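Side-chain contacts in DUF1896 domain-containing protein (Porphyromonas gingivalis, PDB 2APL), which is of unknown function but folds as an all-helical single chain belonging to the DUF1896 family: residues Thr77-Ser80 and Val81-Glu85; Gln109-Phe112 and Ala113-Leu117; Thr137-Leu140 and Leu141-Asn145. All coordinates share one frame; numbering follows the deposited sequence.

Overall arrangement
Three local contacts follow one another along the chain, on helix 74-85, at the end of helix 106-112 and on helix 126-143. Contact 1 touches both of the others. Its centre lies about 16 Å from that of contact 2, with Leu78 CG 3.9 Å from Phe112 CZ, and about 15 Å from that of contact 3, with Val81 CG1 3.9 Å from Ile138 CD1. Contacts 2 and 3, about 19 Å apart between centres, meet where Val111 packs on Thr137. Phe112 and Ile138 thus pair within their own contacts and also join them to contact 1. No active site is known to which the three could be related.

Contact 1 of 3, residues Thr77-Ser80 and Val81-Glu85; sequences TLVS and VLERE
Val79 and Glu83, one turn apart on the alpha-helix 74-85, lie side by side and point the same way, a clear case of i to i+4 packing on the flank beside helix 94-103. The glutamate is the side chain to follow. Its CB rests 3.5 Å from Val79 O, the carbonyl that also accepts the backbone N-H of Glu83. CG lies closer still, 3.0 Å from Val79 O, because chi1 of -57° sets it beside the backbone N and thus over the preceding turn. From there the chain runs extended, and CD comes to 3.7 Å from Val79 CG1. Glu83 OE1 and OE2 lie slightly farther from Val79 CG1, at 3.8 and 4.0 Å, so the charged end runs alongside an apolar branch. On helix 94-103, Ala99 touches Val79 and Pro95 touches Glu83.

Four backbone bonds run through this turn, from Val81, Leu82, Glu83 and Arg84 to the carbonyls of Thr77, Leu78, Val79 and Ser80. Other flanks are buried: Val81 meets Tyr131 and Thr135 of helix 126-143, and Leu78 reaches Leu103 and Ile108. Leu82 repeats the glutamate's pattern at its base, its CG 3.2 Å from Leu78 O.

Beside the glutamate, Arg84 stretches along Ser80. Its CB and CG line the Ser80 carbonyl, and the guanidinium stands obliquely to the serine hydroxyl. The closest side-chain approach is by the methylene next to that group, Arg84 CD lying 3.6 Å from Ser80 OG.

Contact 2 of 3, residues Gln109-Phe112 and Ala113-Leu117; sequences QSVF and AKYDL
Phe112 and Leu117 meet across the end of helix 106-112, where the chain leaves the helix through a turn that brings Leu117 back to the Phe112 side chain. Phe112 CD1 and Leu117 CD1 are 4.0 Å apart, and the two side chains cross at about a right angle. The methyl group approaches the ring obliquely. The ring owes its place to chi1 of -80°, which sets CG beside the backbone N; it also touches Arg74 and Leu78 of helix 74-85 and Leu134 of helix 126-143.

Ala113 is tied back into the helix: its N-H bonds to Gln109 O at 2.9 Å, and its methyl carbon CB packs 3.4 Å from the same oxygen. Val111, the third main participant, uses its carbonyl in two ways. Val111 O accepts the N-H of Lys114 at 3.2 Å, with the donor well above the carbonyl plane, and it also lies at the edge of the Tyr115 ring, 3.3 Å from CD2. Phe112 O lies in the plane of that ring and is bonded by Tyr115 N at 3.0 Å, so the two carbonyls border one rim of the tyrosine. Tyr115 OH bonds to Glu133 of helix 126-143, the residue that also forms a salt bridge with Lys114.

The helical bond of Ala113 thus gives way to two i to i+3 bonds, the second of which, Tyr115 N to Phe112 O, closes the type I beta turn Phe112-Tyr115 at the end of helix 106-112.

Contact 3 of 3, residues Thr137-Leu140 and Leu141-Asn145; sequences TIVL and LIESN
Leu140 O is held twice by Ser144, through the backbone N at 2.9 Å and the hydroxyl OG at 2.8 Å. The two donors arrive from opposite faces of the carbonyl plane, each tilted from it by nearly the same amount. A chi1 of 62° puts OG between the backbone N and the carbonyl carbon of Ser144, where it meets Leu140 O, and the bond to that oxygen holds the rotation. The doubled grip falls where helix 126-143 stops. Asn145 follows with positive phi, and its N-H to Ile142 O is one of the two bonds back into the last turn that, with that phi, define a Schellman motif.

Upstream, side chains one turn apart pack in pairs. Val139 and Glu143 run alongside each other in the same direction, with Glu143 OE2 3.6 Å from Val139 CG1. The other carboxylate oxygen turns to a neighbouring leucine, Glu143 OE1 lying 3.8 Å from Leu140 CD2, so the extended glutamate spans two apolar side chains on an exposed side of the helix. Ile138 and Ile142 form the more apolar pair: Ile138 CG2 and Ile142 CD1 are 4.1 Å apart, the chains crossing at a slant. Ile142 CG1 also settles 3.2 Å from Ile138 O, beside the straight bond that joins Ile142 N to that oxygen. Leu141 places its CG 3.5 Å from Thr137 O in a similar way.

Ile138, Val139 and Ile142 all touch Phe86, in the loop after helix 74-85, and Leu141 packs on Leu147. Ile138 also reaches Val81, Leu82 and Ile108, while Thr137 meets Ala107, Ile108 and Val111, so the helix lies against helices 74-85 and 106-112 through Thr137 and Ile138, and its final turn meets loop residues.

Contact 1 of 3, residues Thr77-Ser80 and Val81-Glu85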
# COMPACT_ATOMS: atom_id res chain seq x y z
N THR A 77 -5.47 1.19 5.44
CA THR A 77 -5.77 1.22 6.88
C THR A 77 -6.81 2.34 7.20
O THR A 77 -7.80 2.12 7.95
CB THR A 77 -4.47 1.42 7.70
OG1 THR A 77 -3.60 0.33 7.48
CG2 THR A 77 -4.77 1.47 9.24
N LEU A 78 -6.61 3.51 6.60
CA LEU A 78 -7.55 4.64 6.79
C LEU A 78 -8.93 4.30 6.22
O LEU A 78 -9.95 4.56 6.86
CB LEU A 78 -7.00 5.91 6.14
CG LEU A 78 -5.79 6.48 6.88
CD1 LEU A 78 -5.10 7.51 6.00
CD2 LEU A 78 -6.20 7.11 8.22
N VAL A 79 -8.94 3.70 5.03
CA VAL A 79 -10.21 3.32 4.36
C VAL A 79 -10.99 2.35 5.26
O VAL A 79 -12.17 2.51 5.47
CB VAL A 79 -9.96 2.72 2.94
CG1 VAL A 79 -11.16 1.99 2.43
CG2 VAL A 79 -9.57 3.82 1.97
N SER A 80 -10.29 1.35 5.79
CA SER A 80 -10.89 0.35 6.68
C SER A 80 -11.42 0.96 8.00
O SER A 80 -12.54 0.67 8.44
CB SER A 80 -9.88 -0.77 6.95
OG SER A 80 -10.35 -1.66 7.95
N VAL A 81 -10.60 1.79 8.63
CA VAL A 81 -11.04 2.50 9.83
C VAL A 81 -12.32 3.26 9.53
O VAL A 81 -13.29 3.15 10.29
CB VAL A 81 -9.98 3.44 10.43
CG1 VAL A 81 -10.63 4.41 11.49
CG2 VAL A 81 -8.93 2.64 11.08
N LEU A 82 -12.32 4.02 8.44
CA LEU A 82 -13.51 4.82 8.02
C LEU A 82 -14.74 3.99 7.69
O LEU A 82 -15.88 4.38 8.08
CB LEU A 82 -13.18 5.80 6.87
CG LEU A 82 -12.14 6.94 7.16
CD1 LEU A 82 -11.63 7.46 5.81
CD2 LEU A 82 -12.73 8.07 8.02
N GLU A 83 -14.55 2.84 7.03
CA GLU A 83 -15.64 1.92 6.73
C GLU A 83 -16.14 1.17 7.96
O GLU A 83 -17.35 0.97 8.11
CB GLU A 83 -15.23 0.90 5.67
CG GLU A 83 -14.77 1.52 4.36
CD GLU A 83 -14.50 0.52 3.27
OE1 GLU A 83 -14.80 0.86 2.11
OE2 GLU A 83 -14.02 -0.60 3.57
N ARG A 84 -15.24 0.76 8.85
CA ARG A 84 -15.65 -0.07 10.00
C ARG A 84 -16.22 0.74 11.15
O ARG A 84 -17.12 0.28 11.86
CB ARG A 84 -14.49 -0.92 10.51
CG ARG A 84 -14.17 -2.17 9.67
CD ARG A 84 -12.90 -2.78 10.23
NE ARG A 84 -12.68 -4.17 9.84
CZ ARG A 84 -11.54 -4.84 10.04
NH1 ARG A 84 -10.50 -4.24 10.64
NH2 ARG A 84 -11.44 -6.11 9.64
N GLU A 85 -15.69 1.95 11.32
CA GLU A 85 -15.93 2.72 12.52
C GLU A 85 -16.78 3.97 12.28
O GLU A 85 -17.34 4.52 13.21
CB GLU A 85 -14.59 3.09 13.20
CG GLU A 85 -13.60 1.92 13.38
CD GLU A 85 -14.16 0.75 14.19
OE1 GLU A 85 -14.92 0.99 15.14
OE2 GLU A 85 -13.86 -0.43 13.88

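Contact 2 of 3, residues Gln109-Phe112 and Ala113-Leu117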
# COMPACT_ATOMS: atom_id res chain seq x y z
N GLN A 109 -0.66 11.68 10.13
CA GLN A 109 0.73 11.31 9.95
C GLN A 109 1.50 11.05 11.26
O GLN A 109 2.27 10.08 11.35
CB GLN A 109 1.45 12.41 9.16
CG GLN A 109 0.92 12.59 7.74
CD GLN A 109 1.66 13.66 6.99
OE1 GLN A 109 1.96 14.69 7.53
NE2 GLN A 109 1.90 13.44 5.73
N SER A 110 1.32 11.93 12.23
CA SER A 110 2.03 11.86 13.53
C SER A 110 1.68 10.58 14.27
O SER A 110 2.50 10.06 15.07
CB SER A 110 1.72 13.08 14.41
OG SER A 110 0.51 12.88 15.13
N VAL A 111 0.46 10.07 14.03
CA VAL A 111 0.09 8.76 14.56
C VAL A 111 0.85 7.62 13.84
O VAL A 111 1.53 6.80 14.50
CB VAL A 111 -1.47 8.54 14.52
CG1 VAL A 111 -1.81 7.07 14.79
CG2 VAL A 111 -2.19 9.47 15.50
N PHE A 112 0.74 7.54 12.49
CA PHE A 112 1.42 6.46 11.75
C PHE A 112 2.96 6.45 12.04
O PHE A 112 3.61 5.37 12.07
CB PHE A 112 1.19 6.62 10.23
CG PHE A 112 -0.13 6.13 9.71
CD1 PHE A 112 -0.43 4.77 9.69
CD2 PHE A 112 -1.04 7.01 9.13
CE1 PHE A 112 -1.63 4.28 9.10
CE2 PHE A 112 -2.23 6.54 8.57
CZ PHE A 112 -2.52 5.17 8.56
N ALA A 113 3.54 7.64 12.23
CA ALA A 113 5.00 7.80 12.36
C ALA A 113 5.60 7.15 13.61
O ALA A 113 6.83 6.92 13.67
CB ALA A 113 5.39 9.28 12.29
N LYS A 114 4.75 6.88 14.60
CA LYS A 114 5.16 6.24 15.85
C LYS A 114 5.38 4.74 15.67
O LYS A 114 5.95 4.12 16.53
CB LYS A 114 4.12 6.45 16.95
CG LYS A 114 4.05 7.91 17.40
CD LYS A 114 3.38 8.06 18.76
CE LYS A 114 1.90 7.71 18.72
NZ LYS A 114 1.26 8.04 20.02
N TYR A 115 4.91 4.18 14.55
CA TYR A 115 5.00 2.72 14.31
C TYR A 115 5.98 2.37 13.20
O TYR A 115 6.23 3.15 12.30
CB TYR A 115 3.60 2.16 13.99
CG TYR A 115 2.61 2.41 15.09
CD1 TYR A 115 2.44 1.46 16.10
CD2 TYR A 115 1.85 3.60 15.15
CE1 TYR A 115 1.53 1.66 17.15
CE2 TYR A 115 0.94 3.83 16.21
CZ TYR A 115 0.79 2.85 17.20
OH TYR A 115 -0.10 3.02 18.25
N ASP A 116 6.55 1.16 13.32
CA ASP A 116 7.41 0.59 12.34
C ASP A 116 6.54 -0.26 11.40
O ASP A 116 6.23 -1.43 11.68
CB ASP A 116 8.52 -0.24 13.03
CG ASP A 116 9.63 -0.67 12.07
OD1 ASP A 116 9.69 -0.17 10.91
OD2 ASP A 116 10.45 -1.52 12.50
N LEU A 117 6.13 0.35 10.29
CA LEU A 117 5.15 -0.28 9.39
C LEU A 117 5.73 -1.32 8.43
O LEU A 117 5.66 -1.20 7.19
CB LEU A 117 4.32 0.79 8.67
CG LEU A 117 3.71 1.85 9.59
CD1 LEU A 117 3.04 3.00 8.76
CD2 LEU A 117 2.73 1.24 10.65

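Contact 3 of 3, residues Thr137-Leu140 and Leu141-Asn145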
# COMPACT_ATOMS: atom_id res chain seq x y z
N THR A 137 -8.27 9.60 16.76
CA THR A 137 -7.89 10.80 16.05
C THR A 137 -9.02 11.32 15.14
O THR A 137 -9.34 12.52 15.13
CB THR A 137 -6.60 10.54 15.22
OG1 THR A 137 -5.52 10.19 16.13
CG2 THR A 137 -6.21 11.78 14.39
N ILE A 138 -9.60 10.44 14.35
CA ILE A 138 -10.73 10.83 13.50
C ILE A 138 -11.94 11.30 14.32
O ILE A 138 -12.57 12.32 13.98
CB ILE A 138 -11.09 9.70 12.48
CG1 ILE A 138 -9.88 9.53 11.53
CG2 ILE A 138 -12.37 10.03 11.64
CD1 ILE A 138 -9.91 8.13 10.73
N VAL A 139 -12.25 10.61 15.41
CA VAL A 139 -13.27 11.13 16.35
C VAL A 139 -12.94 12.58 16.75
O VAL A 139 -13.82 13.43 16.78
CB VAL A 139 -13.43 10.22 17.61
CG1 VAL A 139 -14.29 10.90 18.68
CG2 VAL A 139 -14.06 8.89 17.19
N LEU A 140 -11.66 12.86 17.03
CA LEU A 140 -11.32 14.18 17.52
C LEU A 140 -11.47 15.17 16.39
O LEU A 140 -11.92 16.30 16.65
CB LEU A 140 -9.88 14.25 18.07
CG LEU A 140 -9.79 13.61 19.46
CD1 LEU A 140 -8.33 13.61 19.98
CD2 LEU A 140 -10.73 14.24 20.47
N LEU A 141 -11.04 14.78 15.19
CA LEU A 141 -11.13 15.63 13.99
C LEU A 141 -12.58 16.03 13.73
O LEU A 141 -12.88 17.21 13.53
CB LEU A 141 -10.52 14.94 12.75
CG LEU A 141 -8.97 14.98 12.61
CD1 LEU A 141 -8.48 13.93 11.56
CD2 LEU A 141 -8.48 16.42 12.27
N ILE A 142 -13.49 15.07 13.80
CA ILE A 142 -14.94 15.34 13.67
C ILE A 142 -15.50 16.22 14.82
O ILE A 142 -16.20 17.21 14.55
CB ILE A 142 -15.73 14.03 13.64
CG1 ILE A 142 -15.29 13.17 12.42
CG2 ILE A 142 -17.27 14.28 13.60
CD1 ILE A 142 -15.98 11.78 12.37
N GLU A 143 -15.20 15.88 16.08
CA GLU A 143 -15.73 16.63 17.22
C GLU A 143 -15.22 18.07 17.25
O GLU A 143 -15.91 18.98 17.66
CB GLU A 143 -15.35 15.95 18.54
CG GLU A 143 -16.07 14.58 18.81
CD GLU A 143 -15.65 13.93 20.16
OE1 GLU A 143 -14.56 14.27 20.73
OE2 GLU A 143 -16.42 13.05 20.64
N SER A 144 -13.98 18.28 16.79
CA SER A 144 -13.40 19.63 16.81
C SER A 144 -13.75 20.44 15.56
O SER A 144 -13.33 21.58 15.42
CB SER A 144 -11.88 19.57 16.96
OG SER A 144 -11.31 18.91 15.86
N ASN A 145 -14.54 19.83 14.68
CA ASN A 145 -14.88 20.39 13.38
C ASN A 145 -13.64 20.74 12.51
O ASN A 145 -13.62 21.76 11.81
CB ASN A 145 -15.87 21.58 13.55
CG ASN A 145 -16.65 21.88 12.27
OD1 ASN A 145 -16.90 20.98 11.46
ND2 ASN A 145 -17.01 23.14 12.08